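Local coordinates for 3-hexulose-6-phosphate synthase (Mycobacterium gastri, PDB 3AJX), which is a magnesium-binding TIM-barrel enzyme of the orotidine 5'-phosphate decarboxylase / HUMPS family, built as a closed parallel beta barrel ringed by helices, at residues F74-G85 with A98-D109; K116-R124 with L150-V159. The protein carries 1 engineered substitution. All coordinates share one frame; numbering follows the deposited sequence.

Contact 1 (F74-G85 with A98-D109)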
loop_
_atom_site.group_PDB
_atom_site.type_symbol
_atom_site.label_atom_id
_atom_site.label_comp_id
_atom_site.label_asym_id
_atom_site.label_seq_id
_atom_site.Cartn_x
_atom_site.Cartn_y
_atom_site.Cartn_z
ATOM N N PHE A 74 10.970 10.387 -0.347
ATOM C CA PHE A 74 11.947 11.230 -1.034
ATOM C C PHE A 74 13.043 11.653 -0.062
ATOM O O PHE A 74 14.230 11.609 -0.390
ATOM C CB PHE A 74 11.270 12.481 -1.608
ATOM C CG PHE A 74 10.446 12.224 -2.844
ATOM C CD1 PHE A 74 9.240 12.891 -3.034
ATOM C CD2 PHE A 74 10.884 11.338 -3.823
ATOM C CE1 PHE A 74 8.481 12.681 -4.181
ATOM C CE2 PHE A 74 10.129 11.123 -4.980
ATOM C CZ PHE A 74 8.926 11.797 -5.157
ATOM N N LYS A 75 12.640 12.058 1.137
ATOM C CA LYS A 75 13.596 12.493 2.145
ATOM C C LYS A 75 14.502 11.353 2.588
ATOM O O LYS A 75 15.637 11.582 3.012
ATOM C CB LYS A 75 12.860 13.089 3.347
ATOM C CG LYS A 75 12.284 14.470 3.055
ATOM C CD LYS A 75 11.631 15.106 4.271
ATOM C CE LYS A 75 11.268 16.558 3.973
ATOM N NZ LYS A 75 10.798 17.287 5.184
ATOM N N ALA A 76 14.003 10.126 2.470
ATOM C CA ALA A 76 14.772 8.947 2.851
ATOM C C ALA A 76 15.769 8.553 1.761
ATOM O O ALA A 76 16.561 7.629 1.946
ATOM C CB ALA A 76 13.834 7.780 3.149
ATOM N N GLY A 77 15.720 9.241 0.620
ATOM C CA GLY A 77 16.658 8.948 -0.451
ATOM C C GLY A 77 16.087 8.474 -1.774
ATOM O O GLY A 77 16.832 8.276 -2.736
ATOM N N ALA A 78 14.776 8.284 -1.841
ATOM C CA ALA A 78 14.166 7.837 -3.083
ATOM C C ALA A 78 14.198 8.942 -4.131
ATOM O O ALA A 78 14.081 10.124 -3.807
ATOM C CB ALA A 78 12.726 7.400 -2.836
ATOM N N ASP A 79 14.367 8.545 -5.389
ATOM C CA ASP A 79 14.378 9.481 -6.504
ATOM C C ASP A 79 13.010 9.422 -7.167
ATOM O O ASP A 79 12.557 10.387 -7.778
ATOM C CB ASP A 79 15.454 9.092 -7.515
ATOM C CG ASP A 79 16.851 9.203 -6.942
ATOM O OD1 ASP A 79 17.537 8.162 -6.841
ATOM O OD2 ASP A 79 17.249 10.336 -6.589
ATOM N N LEU A 80 12.362 8.269 -7.031
ATOM C CA LEU A 80 11.038 8.042 -7.595
ATOM C C LEU A 80 10.198 7.282 -6.576
ATOM O O LEU A 80 10.715 6.438 -5.846
ATOM C CB LEU A 80 11.136 7.206 -8.877
ATOM C CG LEU A 80 11.879 7.803 -10.078
ATOM C CD1 LEU A 80 12.083 6.721 -11.136
ATOM C CD2 LEU A 80 11.093 8.975 -10.638
ATOM N N VAL A 81 8.904 7.586 -6.531
ATOM C CA VAL A 81 7.993 6.917 -5.614
ATOM C C VAL A 81 6.724 6.557 -6.370
ATOM O O VAL A 81 6.329 7.266 -7.295
ATOM C CB VAL A 81 7.610 7.824 -4.423
ATOM C CG1 VAL A 81 8.856 8.225 -3.651
ATOM C CG2 VAL A 81 6.867 9.048 -4.920
ATOM N N THR A 82 6.098 5.450 -5.988
ATOM C CA THR A 82 4.866 5.036 -6.642
ATOM C C THR A 82 3.635 5.370 -5.828
ATOM O O THR A 82 3.646 5.308 -4.597
ATOM C CB THR A 82 4.814 3.514 -6.930
ATOM O OG1 THR A 82 4.979 2.773 -5.716
ATOM C CG2 THR A 82 5.883 3.127 -7.914
ATOM N N VAL A 83 2.579 5.734 -6.546
ATOM C CA VAL A 83 1.277 6.038 -5.973
ATOM C C VAL A 83 0.351 5.190 -6.834
ATOM O O VAL A 83 0.564 5.083 -8.042
ATOM C CB VAL A 83 0.896 7.521 -6.151
ATOM C CG1 VAL A 83 -0.513 7.770 -5.609
ATOM C CG2 VAL A 83 1.903 8.402 -5.443
ATOM N N LEU A 84 -0.651 4.569 -6.224
ATOM C CA LEU A 84 -1.581 3.728 -6.975
ATOM C C LEU A 84 -2.516 4.540 -7.863
ATOM O O LEU A 84 -3.008 5.593 -7.465
ATOM C CB LEU A 84 -2.429 2.881 -6.022
ATOM C CG LEU A 84 -1.690 1.801 -5.237
ATOM C CD1 LEU A 84 -2.660 1.085 -4.297
ATOM C CD2 LEU A 84 -1.061 0.814 -6.214
ATOM N N GLY A 85 -2.753 4.043 -9.073
ATOM C CA GLY A 85 -3.661 4.727 -9.975
ATOM C C GLY A 85 -5.073 4.711 -9.413
ATOM O O GLY A 85 -5.919 5.513 -9.808
ATOM N N ALA A 98 4.896 17.025 -3.826
ATOM C CA ALA A 98 6.112 16.715 -3.079
ATOM C C ALA A 98 7.254 16.443 -4.057
ATOM O O ALA A 98 8.392 16.842 -3.819
ATOM C CB ALA A 98 5.891 15.509 -2.183
ATOM N N ALA A 99 6.950 15.764 -5.161
ATOM C CA ALA A 99 7.979 15.471 -6.152
ATOM C C ALA A 99 8.542 16.771 -6.732
ATOM O O ALA A 99 9.752 16.912 -6.900
ATOM C CB ALA A 99 7.406 14.591 -7.264
ATOM N N GLN A 100 7.662 17.723 -7.029
ATOM C CA GLN A 100 8.095 19.003 -7.579
ATOM C C GLN A 100 8.982 19.742 -6.591
ATOM O O GLN A 100 9.994 20.331 -6.970
ATOM C CB GLN A 100 6.880 19.867 -7.926
ATOM C CG GLN A 100 6.171 19.446 -9.197
ATOM C CD GLN A 100 7.002 19.719 -10.435
ATOM O OE1 GLN A 100 7.254 20.874 -10.787
ATOM N NE2 GLN A 100 7.442 18.655 -11.098
ATOM N N ALA A 101 8.607 19.693 -5.318
ATOM C CA ALA A 101 9.361 20.362 -4.266
ATOM C C ALA A 101 10.786 19.821 -4.116
ATOM O O ALA A 101 11.689 20.555 -3.715
ATOM C CB ALA A 101 8.616 20.239 -2.939
ATOM N N HIS A 102 10.985 18.546 -4.438
ATOM C CA HIS A 102 12.297 17.917 -4.316
ATOM C C HIS A 102 12.984 17.678 -5.655
ATOM O O HIS A 102 14.055 17.077 -5.700
ATOM C CB HIS A 102 12.171 16.572 -3.596
ATOM C CG HIS A 102 11.707 16.685 -2.180
ATOM N ND1 HIS A 102 12.486 17.236 -1.186
ATOM C CD2 HIS A 102 10.537 16.340 -1.592
ATOM C CE1 HIS A 102 11.816 17.229 -0.048
ATOM N NE2 HIS A 102 10.628 16.689 -0.267
ATOM N N ASN A 103 12.376 18.158 -6.734
ATOM C CA ASN A 103 12.922 17.954 -8.073
ATOM C C ASN A 103 13.084 16.458 -8.319
ATOM O O ASN A 103 14.101 16.001 -8.844
ATOM C CB ASN A 103 14.273 18.657 -8.225
ATOM C CG ASN A 103 14.159 20.161 -8.110
ATOM O OD1 ASN A 103 13.413 20.797 -8.857
ATOM N ND2 ASN A 103 14.894 20.740 -7.168
ATOM N N LYS A 104 12.072 15.697 -7.914
ATOM C CA LYS A 104 12.080 14.254 -8.097
ATOM C C LYS A 104 10.807 13.856 -8.831
ATOM O O LYS A 104 10.159 14.709 -9.438
ATOM C CB LYS A 104 12.213 13.554 -6.740
ATOM C CG LYS A 104 13.632 13.687 -6.170
ATOM C CD LYS A 104 13.800 13.049 -4.801
ATOM C CE LYS A 104 15.269 13.079 -4.375
ATOM N NZ LYS A 104 15.498 12.499 -3.018
ATOM N N GLY A 105 10.433 12.582 -8.799
ATOM C CA GLY A 105 9.247 12.214 -9.543
ATOM C C GLY A 105 8.338 11.128 -9.017
ATOM O O GLY A 105 8.732 10.277 -8.222
ATOM N N VAL A 106 7.100 11.172 -9.490
ATOM C CA VAL A 106 6.093 10.203 -9.113
ATOM C C VAL A 106 5.783 9.275 -10.271
ATOM O O VAL A 106 5.649 9.707 -11.419
ATOM C CB VAL A 106 4.771 10.891 -8.698
ATOM C CG1 VAL A 106 3.670 9.851 -8.549
ATOM C CG2 VAL A 106 4.960 11.640 -7.394
ATOM N N VAL A 107 5.681 7.991 -9.956
ATOM C CA VAL A 107 5.330 6.984 -10.938
ATOM C C VAL A 107 3.991 6.447 -10.468
ATOM O O VAL A 107 3.849 6.046 -9.317
ATOM C CB VAL A 107 6.356 5.836 -10.963
ATOM C CG1 VAL A 107 5.856 4.698 -11.868
ATOM C CG2 VAL A 107 7.693 6.364 -11.455
ATOM N N VAL A 108 2.990 6.467 -11.336
ATOM C CA VAL A 108 1.693 5.946 -10.937
ATOM C C VAL A 108 1.615 4.481 -11.353
ATOM O O VAL A 108 1.739 4.153 -12.532
ATOM C CB VAL A 108 0.543 6.755 -11.575
ATOM C CG1 VAL A 108 -0.796 6.113 -11.237
ATOM C CG2 VAL A 108 0.582 8.193 -11.058
ATOM N N ASP A 109 1.443 3.608 -10.365
ATOM C CA ASP A 109 1.355 2.170 -10.593
ATOM C C ASP A 109 -0.090 1.834 -10.943
ATOM O O ASP A 109 -0.985 1.965 -10.106
ATOM C CB ASP A 109 1.780 1.422 -9.324
ATOM C CG ASP A 109 1.942 -0.062 -9.549
ATOM O OD1 ASP A 109 1.302 -0.592 -10.477
ATOM O OD2 ASP A 109 2.701 -0.701 -8.792
HETATM O O HOH W 1 17.807 10.690 -3.846
#
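Strands 80-84 and 105-109 run parallel in register, Leu80 beside Gly105 through Leu84 beside Asp109, and six backbone hydrogen bonds join them, from Gly105 N to Asp79 O through Gly85 N to Asp109 O. Before the strands, Lys104 runs alongside the Phe74 side chain, the two pointing opposite ways. Lys104 CB lies over one face of the Phe74 ring, 4.0 Å from the centroid, as a CH-pi contact. The lysine chain is extended beyond CG, which carries NZ past the ring to the turn after helix 66-75. There NZ donates to Ala78 O at 2.9 Å, from above the carbonyl plane, and weakly to Phe74 O. A water accepts from NZ and donates to Gly77 O and Asp79 OD2. Asp79 OD1 accepts from Val56 N and forms a salt bridge with Lys48, tying this corner to strand 55-62. Phe74 CE1 is 3.5 Å from Ala99 CA, and Gly105 O lies at the ring edge. His102 CD2 is 3.9 Å from Phe74 CB. Val81, Val83, Val106 and Val108 share one sheet face; Val83 CG2 is 3.9 Å from Val106 CG1. On the other, Gly105 has no side chain, and Leu80 CD2 comes within 3.6 Å of Gly105 O. The C-terminal ends lie by the metal site: the Asp109 side chain, bonded to Ile111 N, is about 5 Å from the magnesium ion, and Thr82 OG1 bonds to Asp59 of that site. The strands belong to a beta-alpha-beta unit whose helix 89-102 packs on the valine face through Ile92 and Ala95, while strands 55-62 and 130-134 flank the pair.

Contact 2 (K116-R124 with L150-V159); sequences KATRAQEVR and LLAAGEKARV
Ala117, Ala120 and Ala157 bring the two helices together. Ala120 CB meets Ala157 CB at 3.8 Å, and Ala117 CB rests 3.7 Å from Ala153 O. These small side chains let the backbones come close: Ala117 CA and Ala157 CA are 4.1 Å apart, and the segment axes approach to 8.2 Å at a crossing angle of -41°. At one end Lys116 lies against the other helix with its aliphatic part. Its CB touches Ala153 CB, and its CE is 3.8 Å from Leu150 CD2. A bend at chi4 (61°) lets NZ donate a hydrogen bond to Ile113 O, just before the helix. At the other end Val159 follows helix 150-157 and inserts both methyls. CG1 lies 3.9 Å from Arg124 CB, and CG2 lies 4.1 Å from Ala120 CB. Arg158, with positive phi, makes the turn that leads the chain from the helix to Val159. Farther out, strand 130-134 lies beneath both helices: Val131 touches Ala120 and Val123, while Met133 touches Lys116 and Ala157. Helices 116-125 and 148-157 thus pack side by side on the barrel wall, as neighbouring outer helices do in a TIM barrel.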
loop_
_atom_site.group_PDB
_atom_site.type_symbol
_atom_site.label_atom_id
_atom_site.label_comp_id
_atom_site.label_asym_id
_atom_site.label_seq_id
_atom_site.Cartn_x
_atom_site.Cartn_y
_atom_site.Cartn_z
ATOM N N LYS A 116 -6.429 0.770 -17.925
ATOM C CA LYS A 116 -5.076 1.311 -17.814
ATOM C C LYS A 116 -4.723 2.487 -18.728
ATOM O O LYS A 116 -4.158 3.478 -18.267
ATOM C CB LYS A 116 -4.048 0.187 -17.989
ATOM C CG LYS A 116 -4.080 -0.844 -16.856
ATOM C CD LYS A 116 -2.917 -1.825 -16.946
ATOM C CE LYS A 116 -2.870 -2.749 -15.735
ATOM N NZ LYS A 116 -4.106 -3.573 -15.599
ATOM N N ALA A 117 -5.043 2.393 -20.015
ATOM C CA ALA A 117 -4.719 3.483 -20.930
ATOM C C ALA A 117 -5.462 4.763 -20.556
ATOM O O ALA A 117 -4.880 5.847 -20.554
ATOM C CB ALA A 117 -5.041 3.084 -22.371
ATOM N N THR A 118 -6.749 4.641 -20.243
ATOM C CA THR A 118 -7.538 5.804 -19.861
ATOM C C THR A 118 -7.017 6.427 -18.573
ATOM O O THR A 118 -6.795 7.636 -18.503
ATOM C CB THR A 118 -9.025 5.429 -19.683
ATOM O OG1 THR A 118 -9.593 5.172 -20.972
ATOM C CG2 THR A 118 -9.807 6.561 -19.012
ATOM N N ARG A 119 -6.805 5.604 -17.553
ATOM C CA ARG A 119 -6.324 6.129 -16.286
ATOM C C ARG A 119 -4.943 6.747 -16.457
ATOM O O ARG A 119 -4.635 7.751 -15.825
ATOM C CB ARG A 119 -6.297 5.027 -15.224
ATOM C CG ARG A 119 -5.967 5.529 -13.825
ATOM C CD ARG A 119 -6.843 6.715 -13.424
ATOM N NE ARG A 119 -6.634 7.092 -12.027
ATOM C CZ ARG A 119 -6.964 8.273 -11.508
ATOM N NH1 ARG A 119 -7.519 9.209 -12.265
ATOM N NH2 ARG A 119 -6.738 8.517 -10.223
ATOM N N ALA A 120 -4.126 6.164 -17.331
ATOM C CA ALA A 120 -2.783 6.686 -17.579
ATOM C C ALA A 120 -2.842 8.146 -18.024
ATOM O O ALA A 120 -2.092 8.991 -17.525
ATOM C CB ALA A 120 -2.081 5.848 -18.646
ATOM N N GLN A 121 -3.729 8.438 -18.970
ATOM C CA GLN A 121 -3.880 9.793 -19.479
ATOM C C GLN A 121 -4.342 10.737 -18.385
ATOM O O GLN A 121 -3.876 11.873 -18.293
ATOM C CB GLN A 121 -4.876 9.811 -20.643
ATOM C CG GLN A 121 -4.240 9.433 -21.963
ATOM C CD GLN A 121 -3.301 10.513 -22.477
ATOM O OE1 GLN A 121 -2.357 10.231 -23.214
ATOM N NE2 GLN A 121 -3.570 11.761 -22.102
ATOM N N GLU A 122 -5.258 10.265 -17.550
ATOM C CA GLU A 122 -5.768 11.083 -16.461
ATOM C C GLU A 122 -4.687 11.444 -15.446
ATOM O O GLU A 122 -4.577 12.602 -15.038
ATOM C CB GLU A 122 -6.922 10.362 -15.764
ATOM C CG GLU A 122 -8.183 10.308 -16.617
ATOM C CD GLU A 122 -9.247 9.402 -16.049
ATOM O OE1 GLU A 122 -9.075 8.897 -14.923
ATOM O OE2 GLU A 122 -10.273 9.199 -16.734
ATOM N N VAL A 123 -3.880 10.467 -15.043
ATOM C CA VAL A 123 -2.840 10.742 -14.051
ATOM C C VAL A 123 -1.650 11.484 -14.643
ATOM O O VAL A 123 -0.922 12.171 -13.926
ATOM C CB VAL A 123 -2.361 9.448 -13.347
ATOM C CG1 VAL A 123 -3.557 8.718 -12.755
ATOM C CG2 VAL A 123 -1.597 8.566 -14.317
ATOM N N ARG A 124 -1.451 11.354 -15.951
ATOM C CA ARG A 124 -0.360 12.067 -16.604
ATOM C C ARG A 124 -0.674 13.552 -16.473
ATOM O O ARG A 124 0.213 14.372 -16.237
ATOM C CB ARG A 124 -0.277 11.689 -18.087
ATOM C CG ARG A 124 0.565 12.645 -18.935
ATOM C CD ARG A 124 2.024 12.659 -18.511
ATOM N NE ARG A 124 2.813 13.615 -19.293
ATOM C CZ ARG A 124 2.758 14.938 -19.151
ATOM N NH1 ARG A 124 1.951 15.486 -18.252
ATOM N NH2 ARG A 124 3.519 15.718 -19.908
ATOM N N LEU A 150 -0.716 -5.685 -21.254
ATOM C CA LEU A 150 -0.035 -4.530 -20.680
ATOM C C LEU A 150 0.635 -3.717 -21.780
ATOM O O LEU A 150 0.631 -2.487 -21.744
ATOM C CB LEU A 150 1.026 -4.982 -19.670
ATOM C CG LEU A 150 0.544 -5.724 -18.423
ATOM C CD1 LEU A 150 1.746 -6.234 -17.641
ATOM C CD2 LEU A 150 -0.308 -4.800 -17.559
ATOM N N LEU A 151 1.214 -4.405 -22.759
ATOM C CA LEU A 151 1.887 -3.724 -23.856
ATOM C C LEU A 151 0.879 -2.954 -24.703
ATOM O O LEU A 151 1.150 -1.832 -25.133
ATOM C CB LEU A 151 2.651 -4.731 -24.725
ATOM C CG LEU A 151 3.677 -5.602 -23.989
ATOM C CD1 LEU A 151 4.431 -6.471 -24.984
ATOM C CD2 LEU A 151 4.647 -4.722 -23.225
ATOM N N ALA A 152 -0.287 -3.555 -24.932
ATOM C CA ALA A 152 -1.333 -2.909 -25.716
ATOM C C ALA A 152 -1.806 -1.649 -25.002
ATOM O O ALA A 152 -2.031 -0.612 -25.628
ATOM C CB ALA A 152 -2.505 -3.868 -25.920
ATOM N N ALA A 153 -1.952 -1.740 -23.684
ATOM C CA ALA A 153 -2.397 -0.600 -22.898
ATOM C C ALA A 153 -1.348 0.503 -22.942
ATOM O O ALA A 153 -1.685 1.678 -23.059
ATOM C CB ALA A 153 -2.657 -1.023 -21.454
ATOM N N GLY A 154 -0.078 0.122 -22.854
ATOM C CA GLY A 154 0.986 1.111 -22.897
ATOM C C GLY A 154 0.995 1.870 -24.213
ATOM O O GLY A 154 1.132 3.095 -24.239
ATOM N N GLU A 155 0.841 1.141 -25.314
ATOM C CA GLU A 155 0.830 1.756 -26.635
ATOM C C GLU A 155 -0.347 2.719 -26.798
ATOM O O GLU A 155 -0.195 3.820 -27.326
ATOM C CB GLU A 155 0.765 0.668 -27.709
ATOM C CG GLU A 155 1.966 -0.265 -27.702
ATOM C CD GLU A 155 1.739 -1.526 -28.513
ATOM O OE1 GLU A 155 2.676 -2.346 -28.611
ATOM O OE2 GLU A 155 0.624 -1.700 -29.049
ATOM N N LYS A 156 -1.522 2.302 -26.339
ATOM C CA LYS A 156 -2.713 3.134 -26.459
ATOM C C LYS A 156 -2.685 4.340 -25.524
ATOM O O LYS A 156 -3.232 5.397 -25.845
ATOM C CB LYS A 156 -3.962 2.296 -26.182
ATOM C CG LYS A 156 -5.273 3.032 -26.420
ATOM C CD LYS A 156 -6.463 2.090 -26.298
ATOM C CE LYS A 156 -7.754 2.773 -26.726
ATOM N NZ LYS A 156 -8.927 1.857 -26.641
ATOM N N ALA A 157 -2.037 4.179 -24.375
ATOM C CA ALA A 157 -1.956 5.236 -23.373
ATOM C C ALA A 157 -1.306 6.526 -23.859
ATOM O O ALA A 157 -1.749 7.618 -23.507
ATOM C CB ALA A 157 -1.214 4.725 -22.143
ATOM N N ARG A 158 -0.256 6.401 -24.662
ATOM C CA ARG A 158 0.456 7.570 -25.160
ATOM C C ARG A 158 0.944 8.414 -23.974
ATOM O O ARG A 158 0.808 9.642 -23.939
ATOM C CB ARG A 158 -0.448 8.378 -26.098
ATOM C CG ARG A 158 -0.759 7.638 -27.395
ATOM C CD ARG A 158 -1.754 8.396 -28.255
ATOM N NE ARG A 158 -1.962 7.769 -29.559
ATOM C CZ ARG A 158 -2.574 6.605 -29.755
ATOM N NH1 ARG A 158 -3.051 5.916 -28.728
ATOM N NH2 ARG A 158 -2.720 6.133 -30.984
ATOM N N VAL A 159 1.508 7.708 -22.996
ATOM C CA VAL A 159 2.070 8.292 -21.780
ATOM C C VAL A 159 3.358 7.514 -21.508
ATOM O O VAL A 159 3.378 6.294 -21.669
ATOM C CB VAL A 159 1.124 8.094 -20.570
ATOM C CG1 VAL A 159 1.779 8.610 -19.307
ATOM C CG2 VAL A 159 -0.202 8.805 -20.816
#

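Overall arrangement
From the N terminus, contact 1 comes first. It closes a short loop that holds most of helix 89-102 and ties strand 80-84 to strand 105-109 in the barrel wall. Helix 116-125 follows directly, and contact 2 then closes a second loop through strand 130-134. The loops are in series: neither nests in nor crosses the other. Contact 1 joins adjacent strands and the helix ends before them, whereas contact 2 joins two outer helices. The two contacts also touch. Arg119 NE probably donates a hydrogen bond to Gly85 O at 2.8 Å, and Val123 packs on Val108. Strand pair and helix layer are thereby joined.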